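Local coordinates for toll-like receptor 6, Variable lymphocyte receptor B (PDB 3A79), which probably recognises microbial lipopeptides as an innate immune receptor, its leucine-rich-repeat ectodomain fused here, by design, to part of a hagfish variable lymphocyte receptor, at residues G221-C235 against L252-C265. Sequence-based numbering, arbitrary orientation.
Sequences GHLQLSNIKLNDENC and LNVTLQHIETTWKC. With NAG (2-acetamido-2-deoxy-beta-D-glucopyranose), chain E; NAG (2-acetamido-2-deoxy-beta-D-glucopyranose), chain F.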
ATOM      1  N   GLY B 221      40.118 -10.022  -2.606  1.00 55.44           N
ATOM      2  CA  GLY B 221      39.310  -8.888  -2.994  1.00 58.00           C
ATOM      3  C   GLY B 221      37.915  -9.010  -2.425  1.00 70.33           C
ATOM      4  O   GLY B 221      37.301  -8.026  -2.008  1.00 74.48           O
ATOM      5  N   HIS B 222      37.420 -10.239  -2.398  1.00 68.52           N
ATOM      6  CA  HIS B 222      36.048 -10.496  -2.014  1.00 64.55           C
ATOM      7  C   HIS B 222      35.984 -11.852  -1.340  1.00 68.46           C
ATOM      8  O   HIS B 222      36.335 -12.876  -1.927  1.00 71.04           O
ATOM      9  CB  HIS B 222      35.157 -10.461  -3.258  1.00 76.18           C
ATOM     10  CG  HIS B 222      33.688 -10.472  -2.966  1.00 85.87           C
ATOM     11  ND1 HIS B 222      33.121  -9.726  -1.955  1.00 90.01           N
ATOM     12  CD2 HIS B 222      32.664 -11.114  -3.577  1.00 79.06           C
ATOM     13  CE1 HIS B 222      31.815  -9.922  -1.944  1.00 78.87           C
ATOM     14  NE2 HIS B 222      31.512 -10.762  -2.917  1.00 72.74           N
ATOM     15  N   LEU B 223      35.578 -11.844  -0.081  1.00 70.28           N
ATOM     16  CA  LEU B 223      35.309 -13.077   0.626  1.00 72.58           C
ATOM     17  C   LEU B 223      33.824 -13.292   0.533  1.00 77.30           C
ATOM     18  O   LEU B 223      33.055 -12.343   0.649  1.00 90.92           O
ATOM     19  CB  LEU B 223      35.703 -12.957   2.091  1.00 69.47           C
ATOM     20  CG  LEU B 223      35.252 -14.154   2.916  1.00 58.82           C
ATOM     21  CD1 LEU B 223      36.059 -15.388   2.520  1.00 56.37           C
ATOM     22  CD2 LEU B 223      35.425 -13.833   4.368  1.00 50.93           C
ATOM     23  N   GLN B 224      33.403 -14.528   0.321  1.00 71.80           N
ATOM     24  CA  GLN B 224      31.977 -14.792   0.263  1.00 65.91           C
ATOM     25  C   GLN B 224      31.572 -16.124   0.875  1.00 60.72           C
ATOM     26  O   GLN B 224      32.049 -17.181   0.454  1.00 55.81           O
ATOM     27  CB  GLN B 224      31.494 -14.705  -1.167  1.00 68.38           C
ATOM     28  CG  GLN B 224      30.020 -14.495  -1.240  1.00 79.60           C
ATOM     29  CD  GLN B 224      29.473 -14.924  -2.557  1.00 75.68           C
ATOM     30  OE1 GLN B 224      30.151 -14.792  -3.582  1.00 78.37           O
ATOM     31  NE2 GLN B 224      28.247 -15.466  -2.549  1.00 57.93           N
ATOM     32  N   LEU B 225      30.687 -16.057   1.868  1.00 57.31           N
ATOM     33  CA  LEU B 225      30.269 -17.242   2.608  1.00 61.84           C
ATOM     34  C   LEU B 225      28.798 -17.506   2.373  1.00 60.79           C
ATOM     35  O   LEU B 225      27.996 -16.575   2.394  1.00 53.44           O
ATOM     36  CB  LEU B 225      30.484 -17.078   4.120  1.00 60.09           C
ATOM     37  CG  LEU B 225      31.661 -16.340   4.754  1.00 62.35           C
ATOM     38  CD1 LEU B 225      31.729 -16.728   6.212  1.00 52.03           C
ATOM     39  CD2 LEU B 225      32.969 -16.649   4.067  1.00 62.34           C
ATOM     40  N   SER B 226      28.449 -18.778   2.195  1.00 62.59           N
ATOM     41  CA  SER B 226      27.073 -19.187   1.933  1.00 62.37           C
ATOM     42  C   SER B 226      26.609 -20.316   2.856  1.00 70.04           C
ATOM     43  O   SER B 226      27.357 -21.251   3.123  1.00 72.28           O
ATOM     44  CB  SER B 226      26.933 -19.616   0.479  1.00 61.85           C
ATOM     45  OG  SER B 226      27.289 -18.558  -0.398  1.00 74.98           O
ATOM     46  N   ASN B 227      25.364 -20.220   3.321  1.00 71.21           N
ATOM     47  CA  ASN B 227      24.779 -21.187   4.251  1.00 59.75           C
ATOM     48  C   ASN B 227      25.334 -21.026   5.669  1.00 70.75           C
ATOM     49  O   ASN B 227      26.091 -21.865   6.162  1.00 75.18           O
ATOM     50  CB  ASN B 227      24.970 -22.628   3.765  1.00 57.41           C
ATOM     51  CG  ASN B 227      24.366 -22.884   2.378  1.00 62.39           C
ATOM     52  OD1 ASN B 227      23.625 -22.061   1.829  1.00 54.85           O
ATOM     53  ND2 ASN B 227      24.687 -24.043   1.812  1.00 59.43           N
ATOM     54  N   ILE B 228      24.941 -19.943   6.325  1.00 65.97           N
ATOM     55  CA  ILE B 228      25.405 -19.650   7.670  1.00 54.92           C
ATOM     56  C   ILE B 228      24.239 -19.667   8.643  1.00 59.09           C
ATOM     57  O   ILE B 228      23.395 -18.771   8.619  1.00 60.36           O
ATOM     58  CB  ILE B 228      26.046 -18.264   7.718  1.00 44.63           C
ATOM     59  CG1 ILE B 228      27.024 -18.105   6.560  1.00 43.58           C
ATOM     60  CG2 ILE B 228      26.728 -18.028   9.077  1.00 44.71           C
ATOM     61  CD1 ILE B 228      27.466 -16.688   6.348  1.00 52.03           C
ATOM     62  N   LYS B 229      24.195 -20.681   9.500  1.00 53.90           N
ATOM     63  CA  LYS B 229      23.132 -20.800  10.495  1.00 47.53           C
ATOM     64  C   LYS B 229      23.701 -20.645  11.899  1.00 59.18           C
ATOM     65  O   LYS B 229      24.493 -21.473  12.344  1.00 60.70           O
ATOM     66  CB  LYS B 229      22.449 -22.157  10.371  1.00 40.19           C
ATOM     67  CG  LYS B 229      21.337 -22.419  11.373  1.00 53.88           C
ATOM     68  CD  LYS B 229      20.794 -23.831  11.170  1.00 69.20           C
ATOM     69  CE  LYS B 229      19.481 -24.084  11.895  1.00 75.26           C
ATOM     70  NZ  LYS B 229      18.732 -25.200  11.237  1.00 77.43           N
ATOM     71  N   LEU B 230      23.291 -19.591  12.598  1.00 58.56           N
ATOM     72  CA  LEU B 230      23.849 -19.285  13.911  1.00 55.02           C
ATOM     73  C   LEU B 230      22.790 -19.075  14.972  1.00 56.31           C
ATOM     74  O   LEU B 230      21.766 -18.447  14.724  1.00 69.12           O
ATOM     75  CB  LEU B 230      24.699 -18.019  13.839  1.00 51.46           C
ATOM     76  CG  LEU B 230      25.635 -17.915  12.644  1.00 60.54           C
ATOM     77  CD1 LEU B 230      26.000 -16.467  12.380  1.00 54.30           C
ATOM     78  CD2 LEU B 230      26.866 -18.764  12.897  1.00 72.76           C
ATOM     79  N   ASN B 231      23.039 -19.613  16.157  1.00 50.94           N
ATOM     80  CA  ASN B 231      22.393 -19.104  17.355  1.00 64.99           C
ATOM     81  C   ASN B 231      23.433 -18.363  18.190  1.00 61.58           C
ATOM     82  O   ASN B 231      24.445 -17.912  17.655  1.00 64.54           O
ATOM     83  CB  ASN B 231      21.692 -20.210  18.152  1.00 80.52           C
ATOM     84  CG  ASN B 231      22.427 -21.525  18.096  1.00 76.16           C
ATOM     85  OD1 ASN B 231      23.587 -21.607  18.483  1.00 78.43           O
ATOM     86  ND2 ASN B 231      21.749 -22.566  17.630  1.00 62.38           N
ATOM     87  N   ASP B 232      23.196 -18.216  19.485  1.00 54.29           N
ATOM     88  CA  ASP B 232      24.170 -17.507  20.311  1.00 67.94           C
ATOM     89  C   ASP B 232      25.327 -18.427  20.697  1.00 82.65           C
ATOM     90  O   ASP B 232      26.453 -17.966  20.908  1.00 84.07           O
ATOM     91  CB  ASP B 232      23.500 -16.929  21.550  1.00 74.93           C
ATOM     92  CG  ASP B 232      22.222 -16.184  21.220  1.00 83.21           C
ATOM     93  OD1 ASP B 232      22.245 -15.364  20.278  1.00 76.85           O
ATOM     94  OD2 ASP B 232      21.201 -16.420  21.899  1.00 87.73           O
ATOM     95  N   GLU B 233      25.042 -19.730  20.751  1.00 88.59           N
ATOM     96  CA  GLU B 233      26.007 -20.749  21.169  1.00 84.53           C
ATOM     97  C   GLU B 233      27.131 -21.025  20.163  1.00 82.46           C
ATOM     98  O   GLU B 233      28.170 -21.572  20.534  1.00 85.96           O
ATOM     99  CB  GLU B 233      25.289 -22.059  21.507  1.00 86.59           C
ATOM    100  CG  GLU B 233      24.456 -22.008  22.784  1.00104.11           C
ATOM    101  CD  GLU B 233      24.253 -23.387  23.412  1.00123.98           C
ATOM    102  OE1 GLU B 233      24.262 -24.390  22.664  1.00129.74           O
ATOM    103  OE2 GLU B 233      24.089 -23.468  24.653  1.00127.24           O
ATOM    104  N   ASN B 234      26.919 -20.665  18.896  1.00 71.14           N
ATOM    105  CA  ASN B 234      27.941 -20.856  17.865  1.00 66.28           C
ATOM    106  C   ASN B 234      28.263 -19.570  17.120  1.00 71.24           C
ATOM    107  O   ASN B 234      28.982 -19.594  16.115  1.00 61.01           O
ATOM    108  CB  ASN B 234      27.552 -21.959  16.872  1.00 62.43           C
ATOM    109  CG  ASN B 234      26.536 -21.490  15.833  1.00 68.13           C
ATOM    110  OD1 ASN B 234      25.648 -20.689  16.128  1.00 77.78           O
ATOM    111  ND2 ASN B 234      26.665 -21.991  14.613  1.00 56.32           N
ATOM    112  N   CYS B 235      27.728 -18.455  17.619  1.00 77.57           N
ATOM    113  CA  CYS B 235      28.014 -17.136  17.061  1.00 76.82           C
ATOM    114  C   CYS B 235      29.518 -16.920  16.971  1.00 74.42           C
ATOM    115  O   CYS B 235      30.037 -16.587  15.903  1.00 59.63           O
ATOM    116  CB  CYS B 235      27.373 -16.022  17.906  1.00 81.97           C
ATOM    117  SG  CYS B 235      27.302 -14.380  17.097  1.00 82.99           S
ATOM    118  N   LEU B 252      38.824  -5.210   1.370  1.00 74.72           N
ATOM    119  CA  LEU B 252      38.132  -6.298   0.698  1.00 71.76           C
ATOM    120  C   LEU B 252      36.642  -6.178   0.950  1.00 79.19           C
ATOM    121  O   LEU B 252      36.206  -5.547   1.909  1.00 81.42           O
ATOM    122  CB  LEU B 252      38.629  -7.672   1.169  1.00 69.84           C
ATOM    123  CG  LEU B 252      38.026  -8.296   2.438  1.00 71.86           C
ATOM    124  CD1 LEU B 252      38.196  -9.803   2.431  1.00 71.67           C
ATOM    125  CD2 LEU B 252      38.629  -7.705   3.703  1.00 67.80           C
ATOM    126  N   ASN B 253      35.865  -6.784   0.066  1.00 82.89           N
ATOM    127  CA  ASN B 253      34.432  -6.850   0.234  1.00 77.06           C
ATOM    128  C   ASN B 253      34.070  -8.160   0.933  1.00 73.91           C
ATOM    129  O   ASN B 253      34.780  -9.155   0.814  1.00 71.51           O
ATOM    130  CB  ASN B 253      33.741  -6.732  -1.128  1.00 70.75           C
ATOM    131  CG  ASN B 253      34.048  -5.411  -1.841  1.00 83.54           C
ATOM    132  OD1 ASN B 253      34.348  -4.401  -1.199  1.00 78.94           O
ATOM    133  ND2 ASN B 253      33.959  -5.420  -3.180  1.00106.23           N
ATOM    134  N   VAL B 254      32.981  -8.146   1.690  1.00 70.75           N
ATOM    135  CA  VAL B 254      32.467  -9.361   2.311  1.00 62.64           C
ATOM    136  C   VAL B 254      30.983  -9.565   1.965  1.00 70.70           C
ATOM    137  O   VAL B 254      30.177  -8.626   1.992  1.00 66.64           O
ATOM    138  CB  VAL B 254      32.706  -9.375   3.841  1.00 54.15           C
ATOM    139  CG1 VAL B 254      31.918 -10.485   4.509  1.00 50.59           C
ATOM    140  CG2 VAL B 254      34.167  -9.563   4.130  1.00 56.68           C
ATOM    141  N   THR B 255      30.638 -10.796   1.610  1.00 64.61           N
ATOM    142  CA  THR B 255      29.262 -11.131   1.309  1.00 52.87           C
ATOM    143  C   THR B 255      28.785 -12.355   2.083  1.00 59.17           C
ATOM    144  O   THR B 255      29.360 -13.442   1.977  1.00 60.30           O
ATOM    145  CB  THR B 255      29.084 -11.370  -0.169  1.00 60.27           C
ATOM    146  OG1 THR B 255      29.343 -10.147  -0.863  1.00 81.86           O
ATOM    147  CG2 THR B 255      27.670 -11.826  -0.465  1.00 57.97           C
ATOM    148  N   LEU B 256      27.734 -12.152   2.872  1.00 52.39           N
ATOM    149  CA  LEU B 256      27.072 -13.221   3.606  1.00 46.43           C
ATOM    150  C   LEU B 256      25.776 -13.634   2.880  1.00 49.99           C
ATOM    151  O   LEU B 256      24.929 -12.794   2.625  1.00 54.61           O
ATOM    152  CB  LEU B 256      26.777 -12.736   5.031  1.00 44.34           C
ATOM    153  CG  LEU B 256      27.835 -12.989   6.122  1.00 53.67           C
ATOM    154  CD1 LEU B 256      29.254 -13.006   5.569  1.00 42.55           C
ATOM    155  CD2 LEU B 256      27.708 -12.013   7.312  1.00 56.62           C
ATOM    156  N   GLN B 257      25.632 -14.911   2.529  1.00 53.61           N
ATOM    157  CA  GLN B 257      24.434 -15.403   1.823  1.00 51.10           C
ATOM    158  C   GLN B 257      23.709 -16.472   2.612  1.00 55.97           C
ATOM    159  O   GLN B 257      24.325 -17.401   3.127  1.00 63.07           O
ATOM    160  CB  GLN B 257      24.795 -15.993   0.468  1.00 54.69           C
ATOM    161  CG  GLN B 257      24.360 -15.183  -0.713  1.00 69.42           C
ATOM    162  CD  GLN B 257      24.765 -15.837  -2.020  1.00 84.46           C
ATOM    163  OE1 GLN B 257      25.617 -15.320  -2.741  1.00 94.08           O
ATOM    164  NE2 GLN B 257      24.163 -16.990  -2.328  1.00 78.70           N
ATOM    165  N   HIS B 258      22.394 -16.346   2.708  1.00 58.02           N
ATOM    166  CA  HIS B 258      21.600 -17.320   3.449  1.00 60.24           C
ATOM    167  C   HIS B 258      21.926 -17.454   4.948  1.00 64.09           C
ATOM    168  O   HIS B 258      21.947 -18.560   5.482  1.00 72.48           O
ATOM    169  CB  HIS B 258      21.710 -18.664   2.748  1.00 53.00           C
ATOM    170  CG  HIS B 258      21.628 -18.551   1.260  1.00 65.70           C
ATOM    171  ND1 HIS B 258      22.670 -18.894   0.427  1.00 70.68           N
ATOM    172  CD2 HIS B 258      20.639 -18.092   0.457  1.00 60.85           C
ATOM    173  CE1 HIS B 258      22.321 -18.669  -0.827  1.00 53.45           C
ATOM    174  NE2 HIS B 258      21.095 -18.183  -0.836  1.00 55.22           N
ATOM    175  N   ILE B 259      22.147 -16.327   5.623  1.00 60.05           N
ATOM    176  CA  ILE B 259      22.426 -16.314   7.060  1.00 63.21           C
ATOM    177  C   ILE B 259      21.141 -16.319   7.862  1.00 67.08           C
ATOM    178  O   ILE B 259      20.362 -15.377   7.794  1.00 80.61           O
ATOM    179  CB  ILE B 259      23.164 -15.034   7.485  1.00 58.70           C
ATOM    180  CG1 ILE B 259      24.002 -14.494   6.339  1.00 79.18           C
ATOM    181  CG2 ILE B 259      24.005 -15.263   8.715  1.00 33.58           C
ATOM    182  CD1 ILE B 259      23.200 -13.678   5.368  1.00 85.89           C
ATOM    183  N   GLU B 260      20.917 -17.375   8.627  1.00 55.12           N
ATOM    184  CA  GLU B 260      19.853 -17.366   9.611  1.00 53.82           C
ATOM    185  C   GLU B 260      20.519 -17.191  10.943  1.00 63.59           C
ATOM    186  O   GLU B 260      21.367 -17.994  11.318  1.00 73.40           O
ATOM    187  CB  GLU B 260      19.106 -18.686   9.623  1.00 63.53           C
ATOM    188  CG  GLU B 260      18.459 -18.959  10.962  1.00 70.18           C
ATOM    189  CD  GLU B 260      18.121 -20.417  11.159  1.00 82.86           C
ATOM    190  OE1 GLU B 260      18.277 -20.910  12.306  1.00 97.01           O
ATOM    191  OE2 GLU B 260      17.713 -21.062  10.167  1.00 75.42           O
ATOM    192  N   THR B 261      20.146 -16.149  11.669  1.00 65.99           N
ATOM    193  CA  THR B 261      20.901 -15.794  12.862  1.00 66.92           C
ATOM    194  C   THR B 261      20.031 -15.112  13.902  1.00 59.78           C
ATOM    195  O   THR B 261      19.010 -14.529  13.575  1.00 78.08           O
ATOM    196  CB  THR B 261      22.107 -14.879  12.502  1.00 51.80           C
ATOM    197  OG1 THR B 261      22.346 -13.964  13.565  1.00 52.30           O
ATOM    198  CG2 THR B 261      21.812 -14.054  11.273  1.00 57.40           C
ATOM    199  N   THR B 262      20.431 -15.210  15.160  1.00 51.49           N
ATOM    200  CA  THR B 262      19.862 -14.379  16.212  1.00 60.07           C
ATOM    201  C   THR B 262      20.012 -12.895  15.892  1.00 62.91           C
ATOM    202  O   THR B 262      20.834 -12.511  15.065  1.00 64.10           O
ATOM    203  CB  THR B 262      20.579 -14.641  17.547  1.00 62.90           C
ATOM    204  OG1 THR B 262      20.164 -15.908  18.049  1.00 72.87           O
ATOM    205  CG2 THR B 262      20.223 -13.589  18.571  1.00 72.11           C
ATOM    206  N   TRP B 263      19.224 -12.052  16.546  1.00 72.23           N
ATOM    207  CA  TRP B 263      19.480 -10.626  16.467  1.00 75.20           C
ATOM    208  C   TRP B 263      20.750 -10.290  17.254  1.00 71.79           C
ATOM    209  O   TRP B 263      21.621  -9.579  16.744  1.00 59.13           O
ATOM    210  CB  TRP B 263      18.282  -9.778  16.927  1.00 71.29           C
ATOM    211  CG  TRP B 263      18.540  -8.305  16.737  1.00 65.32           C
ATOM    212  CD1 TRP B 263      18.546  -7.331  17.702  1.00 61.46           C
ATOM    213  CD2 TRP B 263      18.893  -7.655  15.509  1.00 56.55           C
ATOM    214  NE1 TRP B 263      18.866  -6.118  17.146  1.00 57.70           N
ATOM    215  CE2 TRP B 263      19.076  -6.286  15.799  1.00 55.35           C
ATOM    216  CE3 TRP B 263      19.073  -8.098  14.189  1.00 44.96           C
ATOM    217  CZ2 TRP B 263      19.417  -5.353  14.818  1.00 49.94           C
ATOM    218  CZ3 TRP B 263      19.417  -7.168  13.214  1.00 41.40           C
ATOM    219  CH2 TRP B 263      19.580  -5.811  13.534  1.00 41.56           C
ATOM    220  N   LYS B 264      20.854 -10.804  18.482  1.00 77.06           N
ATOM    221  CA  LYS B 264      22.067 -10.637  19.302  1.00 74.37           C
ATOM    222  C   LYS B 264      23.322 -10.901  18.471  1.00 74.89           C
ATOM    223  O   LYS B 264      24.292 -10.134  18.515  1.00 72.20           O
ATOM    224  CB  LYS B 264      22.035 -11.582  20.514  1.00 62.75           C
ATOM    225  CG  LYS B 264      23.121 -11.366  21.566  1.00 65.54           C
ATOM    226  CD  LYS B 264      22.839 -12.208  22.820  1.00 72.48           C
ATOM    227  CE  LYS B 264      23.283 -11.521  24.131  1.00 82.97           C
ATOM    228  NZ  LYS B 264      24.609 -11.985  24.684  1.00 91.51           N
ATOM    229  N   CYS B 265      23.283 -11.987  17.703  1.00 69.50           N
ATOM    230  CA  CYS B 265      24.430 -12.410  16.921  1.00 64.58           C
ATOM    231  C   CYS B 265      24.647 -11.516  15.706  1.00 59.21           C
ATOM    232  O   CYS B 265      25.763 -11.392  15.208  1.00 58.48           O
ATOM    233  CB  CYS B 265      24.293 -13.884  16.506  1.00 57.36           C
ATOM    234  SG  CYS B 265      25.788 -14.575  15.717  1.00106.50           S
TER
HETATM  235  C1  NAG E   1      34.294  -4.146  -3.786  1.00 99.77           C
HETATM  236  C2  NAG E   1      34.921  -4.514  -5.145  1.00118.27           C
HETATM  237  C3  NAG E   1      34.633  -3.605  -6.349  1.00121.44           C
HETATM  238  C4  NAG E   1      33.447  -2.660  -6.207  1.00117.50           C
HETATM  239  C5  NAG E   1      33.168  -2.243  -4.776  1.00106.35           C
HETATM  240  C6  NAG E   1      31.756  -1.693  -4.772  1.00 99.26           C
HETATM  241  C7  NAG E   1      37.140  -4.005  -4.139  1.00102.68           C
HETATM  242  C8  NAG E   1      36.988  -2.517  -3.940  1.00 89.24           C
HETATM  243  N2  NAG E   1      36.376  -4.601  -5.059  1.00120.97           N
HETATM  244  O3  NAG E   1      34.401  -4.429  -7.472  1.00120.65           O
HETATM  245  O4  NAG E   1      33.652  -1.516  -7.019  1.00124.48           O
HETATM  246  O5  NAG E   1      33.141  -3.341  -3.893  1.00104.81           O
HETATM  247  O6  NAG E   1      30.907  -2.701  -5.286  1.00 93.54           O
HETATM  248  O7  NAG E   1      37.957  -4.654  -3.486  1.00 89.31           O
HETATM  249  C1  NAG F   1      17.467 -18.412   2.250  1.00 61.96           C
HETATM  250  C2  NAG F   1      17.346 -19.296   1.001  1.00 67.84           C
HETATM  251  C3  NAG F   1      16.903 -20.728   1.269  1.00 62.27           C
HETATM  252  C4  NAG F   1      17.403 -21.305   2.596  1.00 69.00           C
HETATM  253  C5  NAG F   1      17.514 -20.294   3.734  1.00 60.86           C
HETATM  254  C6  NAG F   1      18.322 -20.909   4.875  1.00 58.81           C
HETATM  255  C7  NAG F   1      16.799 -18.281  -1.175  1.00 80.15           C
HETATM  256  C8  NAG F   1      16.113 -17.046  -1.677  1.00 68.12           C
HETATM  257  N2  NAG F   1      16.418 -18.721   0.038  1.00 79.92           N
HETATM  258  O3  NAG F   1      17.409 -21.516   0.213  1.00 64.46           O
HETATM  259  O4  NAG F   1      16.552 -22.372   2.981  1.00 73.35           O
HETATM  260  O5  NAG F   1      18.117 -19.084   3.316  1.00 61.10           O
HETATM  261  O6  NAG F   1      18.425 -20.017   5.964  1.00 69.13           O
HETATM  262  O7  NAG F   1      17.654 -18.817  -1.886  1.00 78.46           O
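His222 turns the edge of its ring to the backbone of Asn253 on the neighbouring strand, with Asn253 CA lying in the ring plane. With CG anti to the backbone N (chi1 -170°), the imidazole swings over to the residues opposite; its plane stands 74° from the amide plane of Asn253, and ND1 gives a weak hydrogen bond to Asn253 O at 3.3 Å. Leu223 N makes the main bond to that carbonyl, and the ring adds only this weak second one. With an alanine here in place of His222 the ring is gone, and Asn253 O would probably lose its weak second donor and Asn253 CB the group beside it. Asn253 itself carries a glycan, ND2 being joined to the sugar C1. On the same face Gln224 runs beside Thr255 in the same direction, with Gln224 CG 3.4 Å from Thr255 CB. Its amide ends near that of Gln257, the two inclined to each other.

The backbones run parallel in the Toll-like receptor 6 part of this fusion, as successive strands of a leucine-rich-repeat solenoid, with helix 235-246 between them on the convex side. The ladder is bonded through pairs such as Leu225 N to Thr255 O. The other face is greasy: Leu225 and Leu256 are neighbours in one row, whereas Ile228 is set roughly perpendicular to Leu256, its CD1 3.7 Å from Leu256 CG. Ile228 also packs alongside Ile259, CB to CG2 at 3.8 Å, and Leu238 of the helix covers it from within the solenoid. Further along, Leu230 CD1 rests 3.8 Å from Cys265 SG. There Cys235 SG and Cys265 SG form a disulfide with a chi3 of 97°, tying the starts of two helices together. Beside it, Thr262 OG1 donates to Asp232 OD1 at 3.1 Å, approaching from above the carboxylate plane.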